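Local coordinates for protein cysteine synthase (Fusobacterium nucleatum subsp. nucleatum strain ATCC 25586, PDB 5XEN) that probably catalyses the pyridoxal 5'-phosphate-dependent conversion of O-acetyl-L-serine and hydrogen sulfide into L-cysteine and acetate, at residues Val68-Thr73 and Lys139-Pro144; Thr77-Ala82 and Gln106-Tyr111; Gln146-Asn151 and Ile232-Asp237; Lys46-Leu51 and Lys154-Thr159; Met96-Ser101 and Leu117-Leu122. All coordinates share one frame; numbering follows the deposited sequence. Where two conformers were deposited one is given.

Contact 1. Residues Val68-Thr73 and Lys139-Pro144; sequences VIIEAT and KKYFVP. With SER (serine), chain N.
Strand 68-72 pairs in parallel with the short strand 141-142, V68 beside Y141 and I69 beside F142, through bonds from V68 N to K140 O, F142 N to V68 O and I70 N to F142 O, each 3.0 Å long. P144, which has no amide hydrogen, ends the series: I70 O has no hydrogen-bond partner and is met instead by P144 CD at 3.2 Å and by V143 CA at 3.3 Å. I69 crosses the proline at about a right angle, CG2 lying 3.8 Å from P144 CG. The E71 chain leaves with CG anti to its N and then bends (chi2 71°), which carries OE1 to 3.4 Å from P144 CD; both carboxylate oxygens are bonded further along, to the amides of N145 and Q146. On the other face I70 CD1 touches Y141 CB. Strand 141-142 is an outer strand of the four-stranded parallel sheet, with 91-97 on the far side of 68-72; helix 46-59 covers I69, F142 and P144, and helix 123-135 covers I70, Y141 and V143.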
# COMPACT_ATOMS: atom_id res chain seq x y z
N VAL B 68 -8.02 -6.20 26.63
CA VAL B 68 -8.70 -5.77 25.44
C VAL B 68 -8.31 -4.32 25.18
O VAL B 68 -8.44 -3.46 26.05
CB VAL B 68 -10.21 -5.92 25.57
CG1 VAL B 68 -10.97 -5.39 24.35
CG2 VAL B 68 -10.51 -7.42 25.76
N ILE B 69 -7.73 -4.07 24.01
CA ILE B 69 -7.41 -2.70 23.61
C ILE B 69 -8.67 -2.08 23.00
O ILE B 69 -9.33 -2.71 22.17
CB ILE B 69 -6.24 -2.69 22.66
CG1 ILE B 69 -5.09 -3.40 23.39
CG2 ILE B 69 -5.88 -1.24 22.26
CD1 ILE B 69 -3.85 -3.63 22.60
N ILE B 70 -8.99 -0.86 23.43
CA ILE B 70 -10.18 -0.18 22.97
C ILE B 70 -9.81 1.28 22.62
O ILE B 70 -9.17 1.94 23.41
CB ILE B 70 -11.29 -0.14 24.02
CG1 ILE B 70 -11.60 -1.52 24.61
CG2 ILE B 70 -12.57 0.35 23.34
CD1 ILE B 70 -12.45 -1.44 25.86
N GLU B 71 -10.22 1.74 21.44
CA GLU B 71 -9.83 3.07 20.96
C GLU B 71 -10.93 3.68 20.10
O GLU B 71 -11.62 2.95 19.36
CB GLU B 71 -8.50 3.00 20.21
CG GLU B 71 -7.93 4.33 19.72
CD GLU B 71 -7.38 5.25 20.82
OE1 GLU B 71 -7.73 5.06 22.02
OE2 GLU B 71 -6.60 6.18 20.48
N ALA B 72 -11.14 4.98 20.25
CA ALA B 72 -12.01 5.74 19.35
C ALA B 72 -11.14 6.32 18.23
O ALA B 72 -10.08 6.88 18.51
CB ALA B 72 -12.73 6.86 20.13
N THR B 73 -11.59 6.22 16.98
CA THR B 73 -10.76 6.55 15.84
C THR B 73 -11.66 6.94 14.66
O THR B 73 -12.80 6.43 14.54
CB THR B 73 -9.85 5.36 15.43
OG1 THR B 73 -9.14 5.65 14.23
CG2 THR B 73 -10.66 4.11 15.17
N LYS B 139 -13.52 -6.50 31.51
CA LYS B 139 -12.85 -6.76 32.78
C LYS B 139 -11.44 -6.18 32.81
O LYS B 139 -10.93 -5.81 33.87
CB LYS B 139 -12.85 -8.27 33.09
CG LYS B 139 -11.87 -9.11 32.28
CD LYS B 139 -11.97 -10.58 32.66
CE LYS B 139 -11.32 -11.47 31.63
NZ LYS B 139 -9.87 -11.15 31.46
N LYS B 140 -10.79 -6.10 31.65
CA LYS B 140 -9.43 -5.65 31.61
C LYS B 140 -9.18 -5.00 30.26
O LYS B 140 -9.37 -5.62 29.23
CB LYS B 140 -8.49 -6.83 31.75
CG LYS B 140 -7.09 -6.36 32.07
CD LYS B 140 -6.04 -7.44 31.88
CE LYS B 140 -6.33 -8.73 32.61
NZ LYS B 140 -5.28 -9.76 32.38
N TYR B 141 -8.82 -3.73 30.28
CA TYR B 141 -8.70 -2.98 29.03
C TYR B 141 -7.58 -1.95 29.13
O TYR B 141 -7.07 -1.63 30.21
CB TYR B 141 -10.03 -2.32 28.69
CG TYR B 141 -10.50 -1.33 29.70
CD1 TYR B 141 -9.94 -0.05 29.76
CD2 TYR B 141 -11.48 -1.65 30.63
CE1 TYR B 141 -10.35 0.87 30.71
CE2 TYR B 141 -11.91 -0.73 31.57
CZ TYR B 141 -11.34 0.53 31.60
OH TYR B 141 -11.74 1.45 32.51
N PHE B 142 -7.18 -1.48 27.97
CA PHE B 142 -6.25 -0.39 27.84
C PHE B 142 -6.81 0.50 26.72
O PHE B 142 -7.12 -0.00 25.65
CB PHE B 142 -4.86 -0.88 27.46
CG PHE B 142 -3.91 0.25 27.12
CD1 PHE B 142 -3.52 1.14 28.11
CD2 PHE B 142 -3.46 0.48 25.82
CE1 PHE B 142 -2.68 2.22 27.83
CE2 PHE B 142 -2.61 1.56 25.53
CZ PHE B 142 -2.23 2.43 26.53
N VAL B 143 -6.95 1.79 27.00
CA VAL B 143 -7.38 2.76 26.03
C VAL B 143 -6.16 3.59 25.65
O VAL B 143 -5.65 4.36 26.46
CB VAL B 143 -8.48 3.67 26.60
CG1 VAL B 143 -8.94 4.71 25.55
CG2 VAL B 143 -9.65 2.80 27.05
N PRO B 144 -5.67 3.44 24.43
CA PRO B 144 -4.49 4.25 24.07
C PRO B 144 -4.74 5.78 24.19
O PRO B 144 -3.85 6.52 24.64
CB PRO B 144 -4.21 3.81 22.63
CG PRO B 144 -4.79 2.42 22.54
CD PRO B 144 -6.00 2.44 23.40
N SER N . -6.95 10.66 12.03
CA SER N . -6.95 10.01 13.33
C SER N . -7.55 8.57 13.32
O SER N . -8.27 8.18 14.29
CB SER N . -7.74 10.82 14.28
OG SER N . -9.09 10.52 13.98
OXT SER N . -7.05 7.82 12.48

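Contact 2. Residues Thr77-Ala82 and Gln106-Tyr111. With SER (serine), chain N.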
# COMPACT_ATOMS: atom_id res chain seq x y z
N THR B 77 -5.96 5.18 12.81
CA THR B 77 -5.36 4.70 14.06
C THR B 77 -5.91 3.31 14.42
O THR B 77 -5.18 2.47 14.90
CB THR B 77 -5.60 5.67 15.22
OG1 THR B 77 -4.95 6.91 14.89
CG2 THR B 77 -4.97 5.12 16.50
N GLY B 78 -7.19 3.09 14.15
CA GLY B 78 -7.82 1.77 14.31
C GLY B 78 -7.17 0.71 13.42
O GLY B 78 -6.91 -0.41 13.86
N ILE B 79 -6.87 1.06 12.18
CA ILE B 79 -6.20 0.13 11.26
C ILE B 79 -4.78 -0.20 11.71
O ILE B 79 -4.38 -1.36 11.72
CB ILE B 79 -6.18 0.67 9.83
CG1 ILE B 79 -7.62 0.80 9.30
CG2 ILE B 79 -5.37 -0.25 8.92
CD1 ILE B 79 -7.76 1.66 8.04
N GLY B 80 -4.02 0.82 12.07
CA GLY B 80 -2.69 0.63 12.60
C GLY B 80 -2.67 -0.25 13.85
O GLY B 80 -1.90 -1.20 13.95
N LEU B 81 -3.54 0.07 14.79
CA LEU B 81 -3.70 -0.77 15.97
C LEU B 81 -4.11 -2.20 15.62
O LEU B 81 -3.57 -3.16 16.18
CB LEU B 81 -4.70 -0.17 16.92
CG LEU B 81 -4.29 1.07 17.68
CD1 LEU B 81 -5.53 1.68 18.31
CD2 LEU B 81 -3.20 0.76 18.71
N ALA B 82 -5.02 -2.35 14.65
CA ALA B 82 -5.49 -3.68 14.24
C ALA B 82 -4.37 -4.56 13.72
O ALA B 82 -4.23 -5.76 14.09
CB ALA B 82 -6.63 -3.54 13.24
N GLN B 106 -13.53 -2.56 6.60
CA GLN B 106 -13.12 -3.81 5.99
C GLN B 106 -11.65 -4.12 6.32
O GLN B 106 -11.28 -5.27 6.54
CB GLN B 106 -13.30 -3.77 4.47
CG GLN B 106 -14.70 -3.48 3.96
CD GLN B 106 -15.66 -4.61 4.13
OE1 GLN B 106 -15.81 -5.17 5.22
NE2 GLN B 106 -16.32 -4.98 3.03
N LEU B 107 -10.81 -3.08 6.34
CA LEU B 107 -9.40 -3.28 6.69
C LEU B 107 -9.26 -3.72 8.14
O LEU B 107 -8.57 -4.68 8.42
CB LEU B 107 -8.60 -2.03 6.40
CG LEU B 107 -8.38 -1.75 4.90
CD1 LEU B 107 -7.92 -0.30 4.66
CD2 LEU B 107 -7.38 -2.73 4.30
N MET B 108 -9.93 -3.02 9.05
CA MET B 108 -9.85 -3.40 10.46
C MET B 108 -10.34 -4.83 10.68
O MET B 108 -9.70 -5.62 11.39
CB MET B 108 -10.63 -2.42 11.33
CG MET B 108 -9.85 -1.13 11.56
SD MET B 108 -10.73 -0.03 12.68
CE MET B 108 -11.81 0.79 11.55
N ARG B 109 -11.48 -5.18 10.07
CA ARG B 109 -12.02 -6.54 10.20
C ARG B 109 -11.12 -7.61 9.58
O ARG B 109 -11.03 -8.69 10.12
CB ARG B 109 -13.44 -6.62 9.66
CG ARG B 109 -14.42 -5.77 10.49
CD ARG B 109 -15.82 -5.98 9.99
NE ARG B 109 -16.34 -7.15 10.63
CZ ARG B 109 -17.36 -7.89 10.20
NH1 ARG B 109 -17.95 -7.64 9.04
NH2 ARG B 109 -17.75 -8.94 10.90
N ALA B 110 -10.41 -7.28 8.50
CA ALA B 110 -9.45 -8.22 7.88
C ALA B 110 -8.37 -8.62 8.87
O ALA B 110 -7.86 -9.72 8.81
CB ALA B 110 -8.79 -7.57 6.66
N TYR B 111 -7.99 -7.71 9.77
CA TYR B 111 -6.99 -8.00 10.80
C TYR B 111 -7.59 -8.60 12.07
O TYR B 111 -6.86 -8.88 13.02
CB TYR B 111 -6.24 -6.71 11.18
CG TYR B 111 -5.35 -6.18 10.08
CD1 TYR B 111 -4.27 -6.92 9.61
CD2 TYR B 111 -5.57 -4.93 9.54
CE1 TYR B 111 -3.45 -6.43 8.61
CE2 TYR B 111 -4.75 -4.43 8.54
CZ TYR B 111 -3.69 -5.19 8.08
OH TYR B 111 -2.89 -4.68 7.07
N SER N . -6.95 10.66 12.03
CA SER N . -6.95 10.01 13.33
C SER N . -7.55 8.57 13.32
O SER N . -8.27 8.18 14.29
CB SER N . -7.74 10.82 14.28
OG SER N . -9.09 10.52 13.98
OXT SER N . -7.05 7.82 12.48
O HOH W 1 -6.54 -7.01 14.99
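Y111 O accepts a hydrogen bond of 2.7 Å from a water that also donates to A82 O at 2.8 Å, so one solvent molecule ties the carboxyl-terminal ends of the two segments. Beside it the contact is apolar: A82 points at the other helix and sets CB 3.8 Å from Y111 CB. One turn earlier I79 meets two residues. The I79 and M108 side chains cross at about a right angle, I79 CG1 3.7 Å from M108 CG, while I79 CD1 runs on to L107 CD1 at 3.9 Å. M108 is extended as far as SD (chi2 -176°), which lays the sulfur 3.7 Å from G78 C; the missing side chain of G78 admits the sulfur this close to the backbone. At the start of the segment T77 N donates to OXT of the bound serine, 2.9 Å and nearly straight at 161°, and the amino end of the helix probably helps hold that carboxylate. The axes of segments 77-82 and 106-110 run almost parallel, 15° apart and 8.8 Å at closest approach. Both helices lie on strand 91-97, A82 on L92 and M108 on I94 and M96, while L266 of the second subunit packs against L107 and A110.

Contact 3. Residues Gln146-Asn151 and Ile232-Asp237. With SER (serine), chain N.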
# COMPACT_ATOMS: atom_id res chain seq x y z
N GLN B 146 -5.39 8.37 21.75
CA GLN B 146 -4.55 9.16 20.85
C GLN B 146 -4.73 10.70 20.97
O GLN B 146 -3.86 11.43 20.59
CB GLN B 146 -4.83 8.75 19.41
CG GLN B 146 -6.25 9.02 18.95
CD GLN B 146 -6.45 8.68 17.47
OE1 GLN B 146 -5.53 8.86 16.65
NE2 GLN B 146 -7.66 8.24 17.12
N PHE B 147 -5.87 11.16 21.48
CA PHE B 147 -6.15 12.58 21.64
C PHE B 147 -5.34 13.20 22.78
O PHE B 147 -5.13 14.41 22.78
CB PHE B 147 -7.65 12.82 21.86
CG PHE B 147 -8.50 12.14 20.81
CD1 PHE B 147 -8.66 12.71 19.57
CD2 PHE B 147 -9.05 10.90 21.06
CE1 PHE B 147 -9.40 12.07 18.58
CE2 PHE B 147 -9.78 10.25 20.07
CZ PHE B 147 -9.96 10.85 18.84
N THR B 148 -4.90 12.37 23.73
CA THR B 148 -4.15 12.88 24.92
C THR B 148 -2.81 12.21 25.16
O THR B 148 -1.97 12.74 25.88
CB THR B 148 -4.99 12.76 26.20
OG1 THR B 148 -5.23 11.37 26.49
CG2 THR B 148 -6.31 13.49 26.03
N ASN B 149 -2.58 11.07 24.53
CA ASN B 149 -1.41 10.26 24.81
C ASN B 149 -0.16 10.87 24.18
O ASN B 149 -0.08 11.01 22.97
CB ASN B 149 -1.64 8.84 24.25
CG ASN B 149 -0.60 7.81 24.71
OD1 ASN B 149 0.57 8.14 24.90
ND2 ASN B 149 -1.02 6.54 24.86
N VAL B 150 0.82 11.23 25.01
CA VAL B 150 2.04 11.86 24.53
C VAL B 150 2.78 11.01 23.51
O VAL B 150 3.53 11.51 22.69
CB VAL B 150 2.99 12.19 25.71
CG1 VAL B 150 3.55 10.92 26.33
CG2 VAL B 150 4.12 13.14 25.26
N ASN B 151 2.54 9.70 23.55
CA ASN B 151 3.22 8.82 22.62
C ASN B 151 2.74 8.93 21.16
O ASN B 151 3.41 8.39 20.28
CB ASN B 151 3.16 7.39 23.14
CG ASN B 151 3.98 7.21 24.39
OD1 ASN B 151 5.14 7.61 24.44
ND2 ASN B 151 3.38 6.58 25.42
N ILE B 232 -10.04 21.45 21.38
CA ILE B 232 -8.76 21.19 20.72
C ILE B 232 -8.06 20.05 21.45
O ILE B 232 -7.98 20.05 22.68
CB ILE B 232 -7.89 22.47 20.67
CG1 ILE B 232 -8.61 23.55 19.86
CG2 ILE B 232 -6.50 22.17 20.07
CD1 ILE B 232 -7.97 24.93 19.87
N PRO B 233 -7.60 19.01 20.71
CA PRO B 233 -6.91 17.91 21.41
C PRO B 233 -5.65 18.33 22.13
O PRO B 233 -4.92 19.18 21.67
CB PRO B 233 -6.58 16.91 20.27
CG PRO B 233 -7.58 17.22 19.21
CD PRO B 233 -7.78 18.72 19.28
N ALA B 234 -5.41 17.71 23.28
CA ALA B 234 -4.25 18.03 24.10
C ALA B 234 -2.95 17.81 23.35
O ALA B 234 -1.98 18.49 23.63
CB ALA B 234 -4.28 17.20 25.39
N VAL B 235 -2.91 16.84 22.41
CA VAL B 235 -1.69 16.57 21.68
C VAL B 235 -1.39 17.57 20.56
O VAL B 235 -0.32 17.52 20.00
CB VAL B 235 -1.64 15.11 21.11
CG1 VAL B 235 -1.64 14.09 22.29
CG2 VAL B 235 -2.80 14.85 20.15
N TYR B 236 -2.31 18.48 20.26
CA TYR B 236 -2.05 19.56 19.31
C TYR B 236 -1.32 20.68 20.05
O TYR B 236 -1.78 21.15 21.09
CB TYR B 236 -3.35 20.11 18.69
CG TYR B 236 -3.12 21.30 17.78
CD1 TYR B 236 -2.47 21.15 16.58
CD2 TYR B 236 -3.50 22.57 18.16
CE1 TYR B 236 -2.20 22.25 15.75
CE2 TYR B 236 -3.24 23.68 17.36
CZ TYR B 236 -2.60 23.51 16.15
OH TYR B 236 -2.33 24.60 15.36
N ASP B 237 -0.22 21.13 19.48
CA ASP B 237 0.57 22.23 20.05
C ASP B 237 0.56 23.42 19.10
O ASP B 237 1.36 23.51 18.17
CB ASP B 237 1.99 21.77 20.31
CG ASP B 237 2.81 22.84 21.00
OD1 ASP B 237 2.29 23.98 21.20
OD2 ASP B 237 3.98 22.55 21.29
N SER N . -6.95 10.66 12.03
CA SER N . -6.95 10.01 13.33
C SER N . -7.55 8.57 13.32
O SER N . -8.27 8.18 14.29
CB SER N . -7.74 10.82 14.28
OG SER N . -9.09 10.52 13.98
OXT SER N . -7.05 7.82 12.48
O HOH W 2 -7.51 15.93 24.30
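V235 sets its side chain against the carbonyl oxygens of Q146, F147 and N149, beginning with CB, 3.9 Å from F147 O. From there CG1, anti to the carbonyl carbon (chi1 -64°), reaches N149 O at 3.5 Å, and CG2 reaches Q146 O at 3.6 Å; both methyls also touch F147 O. The same oxygen takes a weak hydrogen bond from V235 N (3.3 Å), and a water that donates to it accepts from A234 N at 2.9 Å. A type I beta turn from P233 to Y236, closed by Y236 N to P233 O, presents V235, whereas the facing segment is the loop that leads into helix 151-167, where N149 OD1 accepts a capping bond from N151 N at 2.9 Å and N149 ND2 is held by P144 O. The two loops meet beside the pyridoxal phosphate pocket, V235 touching T181, a residue of the cofactor site. Q146 folds over its neighbour, CG standing 3.9 Å above the centre of the F147 ring. Beyond CG the Q146 chain is extended, and NE2 donates to the carboxylate O of the bound serine, 2.9 Å and 164°, and to A72 O, while OE1 is hydrogen-bonded to T77 OG1.

Contact 4. Residues Lys46-Leu51 and Lys154-Thr159. With SER (serine), chain N.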
# COMPACT_ATOMS: atom_id res chain seq x y z
N LYS B 46 -0.40 6.39 11.01
CA LYS B 46 -0.85 6.01 12.35
C LYS B 46 -0.24 4.71 12.81
O LYS B 46 -0.28 4.41 14.00
CB LYS B 46 -2.37 5.86 12.42
CG LYS B 46 -3.16 7.04 11.91
CD LYS B 46 -2.92 8.29 12.71
CE LYS B 46 -3.59 9.46 12.02
NZ LYS B 46 -2.99 9.60 10.69
N ASP B 47 0.34 3.93 11.89
CA ASP B 47 1.14 2.74 12.28
C ASP B 47 2.20 3.15 13.33
O ASP B 47 2.50 2.39 14.28
CB ASP B 47 1.92 2.17 11.12
CG ASP B 47 1.10 1.34 10.15
OD1 ASP B 47 -0.15 1.33 10.27
OD2 ASP B 47 1.72 0.74 9.22
N ARG B 48 2.78 4.34 13.15
CA ARG B 48 3.80 4.81 14.06
C ARG B 48 3.30 5.06 15.48
O ARG B 48 3.96 4.71 16.46
CB ARG B 48 4.40 6.11 13.54
CG ARG B 48 5.08 6.00 12.19
CD ARG B 48 5.59 7.38 11.81
NE ARG B 48 6.10 7.46 10.48
CZ ARG B 48 7.39 7.35 10.12
NH1 ARG B 48 8.32 7.10 11.03
NH2 ARG B 48 7.73 7.44 8.84
N ILE B 49 2.13 5.68 15.59
CA ILE B 49 1.58 5.96 16.88
C ILE B 49 0.96 4.73 17.51
O ILE B 49 0.99 4.60 18.74
CB ILE B 49 0.65 7.17 16.87
CG1 ILE B 49 -0.74 6.88 16.28
CG2 ILE B 49 1.37 8.31 16.12
CD1 ILE B 49 -1.75 7.99 16.59
N ALA B 50 0.35 3.88 16.68
CA ALA B 50 -0.19 2.64 17.19
C ALA B 50 0.95 1.85 17.85
O ALA B 50 0.78 1.32 18.96
CB ALA B 50 -0.87 1.85 16.06
N LEU B 51 2.08 1.75 17.17
CA LEU B 51 3.21 0.99 17.67
C LEU B 51 3.75 1.60 18.97
O LEU B 51 3.99 0.89 19.96
CB LEU B 51 4.33 0.90 16.64
CG LEU B 51 5.56 0.11 17.09
CD1 LEU B 51 5.20 -1.35 17.33
CD2 LEU B 51 6.69 0.24 16.08
N LYS B 154 5.05 12.04 20.25
CA LYS B 154 6.41 11.56 20.48
C LYS B 154 6.90 10.59 19.42
O LYS B 154 8.10 10.58 19.11
CB LYS B 154 6.54 10.88 21.86
CG LYS B 154 7.99 10.70 22.30
CD LYS B 154 8.13 10.10 23.71
CE LYS B 154 7.53 11.01 24.79
NZ LYS B 154 8.21 12.33 24.83
N ALA B 155 6.00 9.75 18.90
CA ALA B 155 6.38 8.83 17.84
C ALA B 155 6.93 9.61 16.65
O ALA B 155 7.95 9.23 16.07
CB ALA B 155 5.20 7.94 17.40
N HIS B 156 6.24 10.69 16.28
CA HIS B 156 6.66 11.52 15.13
C HIS B 156 7.91 12.36 15.40
O HIS B 156 8.76 12.58 14.51
CB HIS B 156 5.48 12.42 14.74
CG HIS B 156 4.28 11.66 14.24
ND1 HIS B 156 4.29 11.00 13.07
CD2 HIS B 156 3.03 11.44 14.81
CE1 HIS B 156 3.10 10.40 12.88
NE2 HIS B 156 2.31 10.67 13.94
N TYR B 157 8.03 12.84 16.63
CA TYR B 157 9.22 13.51 17.10
C TYR B 157 10.46 12.63 16.95
O TYR B 157 11.52 13.08 16.49
CB TYR B 157 9.00 13.89 18.55
CG TYR B 157 10.16 14.56 19.27
CD1 TYR B 157 10.30 15.94 19.25
CD2 TYR B 157 11.06 13.82 20.02
CE1 TYR B 157 11.33 16.55 19.96
CE2 TYR B 157 12.10 14.41 20.72
CZ TYR B 157 12.21 15.78 20.71
OH TYR B 157 13.26 16.36 21.38
N GLU B 158 10.30 11.36 17.29
CA GLU B 158 11.40 10.41 17.27
C GLU B 158 11.74 9.80 15.93
O GLU B 158 12.91 9.48 15.67
CB GLU B 158 11.10 9.26 18.24
CG GLU B 158 11.24 9.72 19.68
CD GLU B 158 10.91 8.65 20.71
OE1 GLU B 158 10.53 7.52 20.33
OE2 GLU B 158 11.01 8.95 21.92
N THR B 159 10.75 9.62 15.05
CA THR B 159 11.00 8.87 13.81
C THR B 159 10.68 9.73 12.57
O THR B 159 11.59 10.08 11.82
CB THR B 159 10.26 7.49 13.79
OG1 THR B 159 8.84 7.69 13.91
CG2 THR B 159 10.78 6.57 14.89
N SER N . -6.95 10.66 12.03
CA SER N . -6.95 10.01 13.33
C SER N . -7.55 8.57 13.32
O SER N . -8.27 8.18 14.29
CB SER N . -7.74 10.82 14.28
OG SER N . -9.09 10.52 13.98
OXT SER N . -7.05 7.82 12.48
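I49 and R48 meet A155, H156 and T159 where helical segments 46-51 and 154-159 cross at 111°, their axes 9.0 Å apart. I49 sends CG2 obliquely to the H156 ring, 3.3 Å from NE2; with CG1 between the backbone N and the carbonyl carbon (chi1 77°), the CG2 branch faces helix 151-167, where it also touches A155 CB. A155 CB sits 3.6 Å from R48 O, against the backbone of the other helix. The R48 chain, extended from CG to NE, passes H156 with CD 4.0 Å from ND1 and reaches T159, where NH1 gives a weak bond to OG1 at 3.0 Å, the hydroxyl lying at the edge of the guanidinium. OG1 donates to A155 O at 2.8 Å, and T159 N reaches that oxygen from its opposite face, where the helix has a wider pi-type turn. Further out, E37 and E163 form salt bridges with R48, and T160 OG1 is bonded to H156 ND1. K46, predicted to carry the cofactor as its Schiff base, begins segment 46-51, and H156 touches S184 of the cofactor site. With E37 and E163 bonded to it, the buried arginine probably stays charged; the weak bond to T159 OG1 adds a neutral third partner.

Contact 5. Residues Met96-Ser101 and Leu117-Leu122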
# COMPACT_ATOMS: atom_id res chain seq x y z
N MET B 96 -15.90 3.88 15.90
CA MET B 96 -15.69 4.79 14.77
C MET B 96 -17.02 5.39 14.30
O MET B 96 -18.04 4.72 14.39
CB MET B 96 -15.08 4.00 13.61
CG MET B 96 -14.62 4.86 12.43
SD MET B 96 -13.82 3.90 11.12
CE MET B 96 -14.69 2.33 11.33
N PRO B 97 -16.99 6.60 13.72
CA PRO B 97 -18.23 7.15 13.17
C PRO B 97 -18.65 6.41 11.93
O PRO B 97 -17.81 6.01 11.12
CB PRO B 97 -17.85 8.58 12.80
CG PRO B 97 -16.64 8.90 13.61
CD PRO B 97 -15.89 7.59 13.66
N ASP B 98 -19.96 6.31 11.72
CA ASP B 98 -20.50 5.70 10.51
C ASP B 98 -20.34 6.52 9.22
O ASP B 98 -20.73 6.06 8.16
CB ASP B 98 -21.98 5.31 10.70
CG ASP B 98 -22.90 6.48 10.97
OD1 ASP B 98 -22.48 7.66 10.79
OD2 ASP B 98 -24.06 6.24 11.36
N THR B 99 -19.76 7.71 9.30
CA THR B 99 -19.56 8.56 8.13
C THR B 99 -18.20 8.32 7.43
O THR B 99 -17.93 8.91 6.39
CB THR B 99 -19.66 10.03 8.57
OG1 THR B 99 -18.90 10.19 9.77
CG2 THR B 99 -21.10 10.48 8.81
N MET B 100 -17.34 7.48 7.99
CA MET B 100 -16.02 7.25 7.42
C MET B 100 -16.10 6.13 6.37
O MET B 100 -17.05 5.35 6.35
CB MET B 100 -14.99 6.90 8.54
CG MET B 100 -14.96 7.93 9.68
SD MET B 100 -14.49 9.57 9.11
CE MET B 100 -15.68 10.60 9.95
N SER B 101 -15.10 6.05 5.51
CA SER B 101 -15.11 5.14 4.39
C SER B 101 -15.24 3.68 4.85
O SER B 101 -14.53 3.26 5.77
CB SER B 101 -13.87 5.33 3.51
OG SER B 101 -12.70 4.79 4.12
N LEU B 117 -19.99 1.14 15.77
CA LEU B 117 -20.25 2.34 15.00
C LEU B 117 -21.11 3.33 15.80
O LEU B 117 -22.01 2.93 16.54
CB LEU B 117 -20.97 2.02 13.68
CG LEU B 117 -20.24 1.12 12.70
CD1 LEU B 117 -21.17 0.69 11.54
CD2 LEU B 117 -19.00 1.80 12.17
N THR B 118 -20.79 4.61 15.68
CA THR B 118 -21.63 5.67 16.23
C THR B 118 -22.10 6.59 15.09
O THR B 118 -21.55 6.61 14.00
CB THR B 118 -20.87 6.52 17.28
OG1 THR B 118 -19.67 7.04 16.70
CG2 THR B 118 -20.46 5.68 18.48
N ASP B 119 -23.11 7.39 15.40
CA ASP B 119 -23.67 8.36 14.47
C ASP B 119 -22.67 9.47 14.19
O ASP B 119 -22.34 10.27 15.06
CB ASP B 119 -24.94 8.96 15.07
CG ASP B 119 -25.66 9.88 14.10
OD1 ASP B 119 -25.02 10.34 13.11
OD2 ASP B 119 -26.86 10.11 14.31
N GLY B 120 -22.19 9.51 12.95
CA GLY B 120 -21.14 10.44 12.53
C GLY B 120 -21.50 11.92 12.59
O GLY B 120 -20.62 12.76 12.67
N SER B 121 -22.79 12.24 12.55
CA SER B 121 -23.25 13.63 12.68
C SER B 121 -22.96 14.17 14.11
O SER B 121 -22.89 15.38 14.31
CB SER B 121 -24.74 13.72 12.29
OG SER B 121 -25.57 13.04 13.20
N LEU B 122 -22.71 13.28 15.07
CA LEU B 122 -22.31 13.67 16.42
C LEU B 122 -20.78 13.75 16.65
O LEU B 122 -20.34 14.12 17.74
CB LEU B 122 -22.92 12.72 17.43
CG LEU B 122 -24.44 12.58 17.36
CD1 LEU B 122 -24.94 11.48 18.28
CD2 LEU B 122 -25.12 13.90 17.73
O HOH W 3 -24.38 9.70 10.43
O HOH W 4 -18.51 12.42 10.90
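The D98 carboxylate is met from above its plane by G120 N, which donates to OD1 at 2.9 Å. On the other segment the D119 carboxylate takes two bonds on one face of its plane, both at OD1: from S121 OG at 2.8 Å and from S121 N at 3.0 Å, the latter making an Asx turn. A water donates to both aspartates, bridging D98 OD1 and D119 OD1, which are only 4.4 Å apart, and so probably eases the repulsion between them. D98 has CG between its backbone N and carbonyl carbon (chi1 63°), which turns the carboxylate to the G120 amide while its own N donates to T118 O at 2.8 Å, nearly along the C=O axis. One step back T118 N donates to M96 O, so the parallel pairing of the strands runs straight into the side-chain bond. G120, without a side chain, lets P97 CB come to 3.8 Å and T99 OG1 to 3.6 Å of its CA; a type I turn from P97 to M100 brings T99 there. M96 CE and L117 CD2 touch loosely, at 4.4 Å. Strands 91-97 and 114-118 are joined through helix 102-110 in a beta-alpha-beta crossover; I105 of that helix covers M96 and L117, while C127 of helix 123-135 covers P97 and T118.

Contacts 1 and 5 belong to the same parallel sheet, at its two edges, each pairing an inner strand (68-72 or 91-97) with an outer one, and both rest on backbone bonds between strands; contact 5, the more exposed, adds carboxylates and water. Contact 2 is buried and mostly apolar, joining the two helices that follow those inner strands, and M108 meets M96 of contact 5. Contact 4 is also buried but mixed, methyl groups lying beside an arginine, a histidine and a threonine. Contact 3 joins two loops and is partly exposed. Contacts 1, 2 and 3 each bring a residue, T73, T77 and Q146, to the carboxylate of the bound serine.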